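Local coordinates for mitotic checkpoint control protein kinase BUB1 (Drosophila melanogaster, PDB 6JKK) that probably acts as an ATP-binding protein kinase of the mitotic checkpoint at the kinetochore, the chain here being its kinase domain, at residues 99-104 against 176-181. Residues are numbered along the deposited sequence; the frame is centred on the assembly and turned at random.
Sequences LEIHSR and MGIIHA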
loop_
_atom_site.group_PDB
_atom_site.type_symbol
_atom_site.label_atom_id
_atom_site.label_comp_id
_atom_site.label_asym_id
_atom_site.label_seq_id
_atom_site.Cartn_x
_atom_site.Cartn_y
_atom_site.Cartn_z
ATOM N N LEU A 99 9.541 -5.725 9.463
ATOM C CA LEU A 99 10.475 -6.809 9.739
ATOM C C LEU A 99 9.801 -8.157 9.458
ATOM O O LEU A 99 10.402 -9.049 8.840
ATOM C CB LEU A 99 10.949 -6.736 11.196
ATOM C CG LEU A 99 11.910 -5.589 11.519
ATOM C CD1 LEU A 99 12.046 -5.394 13.028
ATOM C CD2 LEU A 99 13.277 -5.843 10.891
ATOM N N GLU A 100 8.553 -8.304 9.905
ATOM C CA GLU A 100 7.833 -9.574 9.741
ATOM C C GLU A 100 7.555 -9.867 8.281
ATOM O O GLU A 100 7.714 -11.000 7.832
ATOM C CB GLU A 100 6.522 -9.584 10.536
ATOM C CG GLU A 100 6.692 -9.922 12.015
ATOM C CD GLU A 100 7.436 -11.230 12.232
ATOM O OE1 GLU A 100 6.874 -12.303 11.920
ATOM O OE2 GLU A 100 8.587 -11.182 12.700
ATOM N N ILE A 101 7.128 -8.849 7.539
ATOM C CA ILE A 101 6.887 -9.031 6.117
ATOM C C ILE A 101 8.135 -9.607 5.445
ATOM O O ILE A 101 8.073 -10.622 4.739
ATOM C CB ILE A 101 6.471 -7.713 5.436
ATOM C CG1 ILE A 101 5.026 -7.365 5.799
ATOM C CG2 ILE A 101 6.582 -7.848 3.924
ATOM C CD1 ILE A 101 4.597 -5.977 5.362
ATOM N N HIS A 102 9.281 -8.985 5.690
ATOM C CA HIS A 102 10.499 -9.428 5.022
ATOM C C HIS A 102 11.039 -10.735 5.603
ATOM O O HIS A 102 11.806 -11.445 4.957
ATOM C CB HIS A 102 11.538 -8.296 4.973
ATOM C CG HIS A 102 11.170 -7.216 4.002
ATOM N ND1 HIS A 102 11.523 -7.261 2.668
ATOM C CD2 HIS A 102 10.431 -6.090 4.156
ATOM C CE1 HIS A 102 11.030 -6.202 2.048
ATOM N NE2 HIS A 102 10.367 -5.474 2.930
ATOM N N SER A 103 10.588 -11.076 6.804
ATOM C CA SER A 103 10.937 -12.361 7.393
ATOM C C SER A 103 10.100 -13.489 6.768
ATOM O O SER A 103 10.564 -14.635 6.640
ATOM C CB SER A 103 10.710 -12.298 8.905
ATOM O OG SER A 103 11.299 -13.401 9.563
ATOM N N ARG A 104 8.872 -13.172 6.371
ATOM C CA ARG A 104 7.936 -14.213 5.932
ATOM C C ARG A 104 7.947 -14.437 4.428
ATOM O O ARG A 104 7.472 -15.468 3.948
ATOM C CB ARG A 104 6.512 -13.902 6.408
ATOM C CG ARG A 104 6.364 -13.872 7.919
ATOM C CD ARG A 104 4.964 -13.460 8.342
ATOM N NE ARG A 104 4.924 -13.180 9.774
ATOM C CZ ARG A 104 3.859 -12.713 10.415
ATOM N NH1 ARG A 104 2.737 -12.488 9.754
ATOM N NH2 ARG A 104 3.919 -12.473 11.719
ATOM N N MET A 176 0.736 -14.100 3.879
ATOM C CA MET A 176 1.647 -13.976 5.009
ATOM C C MET A 176 0.905 -13.580 6.290
ATOM O O MET A 176 1.524 -13.407 7.342
ATOM C CB MET A 176 2.745 -12.949 4.695
ATOM C CG MET A 176 3.759 -13.419 3.646
ATOM S SD MET A 176 5.118 -12.259 3.352
ATOM C CE MET A 176 4.342 -11.065 2.252
ATOM N N GLY A 177 -0.417 -13.433 6.204
ATOM C CA GLY A 177 -1.225 -13.130 7.379
ATOM C C GLY A 177 -1.166 -11.677 7.815
ATOM O O GLY A 177 -1.374 -11.354 8.991
ATOM N N ILE A 178 -0.891 -10.789 6.864
ATOM C CA ILE A 178 -0.820 -9.361 7.159
ATOM C C ILE A 178 -1.908 -8.584 6.413
ATOM O O ILE A 178 -2.104 -8.779 5.210
ATOM C CB ILE A 178 0.573 -8.787 6.795
ATOM C CG1 ILE A 178 1.677 -9.553 7.537
ATOM C CG2 ILE A 178 0.644 -7.277 7.095
ATOM C CD1 ILE A 178 1.902 -9.066 8.960
ATOM N N ILE A 179 -2.627 -7.726 7.140
ATOM C CA ILE A 179 -3.578 -6.801 6.527
ATOM C C ILE A 179 -2.933 -5.420 6.541
ATOM O O ILE A 179 -2.551 -4.929 7.599
ATOM C CB ILE A 179 -4.917 -6.781 7.293
ATOM C CG1 ILE A 179 -5.526 -8.186 7.314
ATOM C CG2 ILE A 179 -5.899 -5.802 6.646
ATOM C CD1 ILE A 179 -6.632 -8.382 8.344
ATOM N N HIS A 180 -2.778 -4.809 5.367
ATOM C CA HIS A 180 -2.131 -3.499 5.292
ATOM C C HIS A 180 -2.953 -2.462 6.057
ATOM O O HIS A 180 -2.405 -1.645 6.809
ATOM C CB HIS A 180 -1.934 -3.068 3.835
ATOM C CG HIS A 180 -1.287 -1.726 3.693
ATOM N ND1 HIS A 180 -1.982 -0.546 3.854
ATOM C CD2 HIS A 180 -0.006 -1.377 3.431
ATOM C CE1 HIS A 180 -1.157 0.473 3.693
ATOM N NE2 HIS A 180 0.048 -0.003 3.430
ATOM N N ALA A 181 -4.267 -2.503 5.833
ATOM C CA ALA A 181 -5.262 -1.730 6.582
ATOM C C ALA A 181 -5.373 -0.239 6.225
ATOM O O ALA A 181 -6.219 0.463 6.774
ATOM C CB ALA A 181 -5.104 -1.937 8.107
#
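Arg-104, in the last turn of helix 92-104 and extended from CG to NE, donates a hydrogen bond from NH1 to Met-176 O (2.9 Å). The donor stands almost in line with the carbonyl, at a C=O...N angle of 169°, although the N-H...O angle is a bent 143°. On its own helix, Glu-100 OE1 takes NE and NH2 of Arg-104 together, side-on and both at 3.0 Å, while NH2 also forms a salt bridge with Asp-213. These three partners together fix the guanidinium's rotation. An alanine in place of Arg-104 would probably leave Glu-100 and Asp-213 without their shared positive mate and Met-176 O without this donor. Nearer the backbone of Arg-104, Met-176 SD lies against its CB (3.7 Å), and the methionine chain, bent at chi3 (-80°), carries CE to Ile-101 CG2 (4.3 Å). Ile-178 crosses the arginine side chain at about a right angle, CD1 lying 3.6 Å from Arg-104 NH1; its CG1 meets Ile-101 CG1 at 4.4 Å. Leu-173 of helix 156-175 touches both isoleucines. Gly-177, at positive phi, closes that helix in a Schellman motif. The arrangement belongs to the protein kinase fold: N-lobe helix C rests its C-terminal end on the C-lobe segment leading from helix E into the catalytic loop.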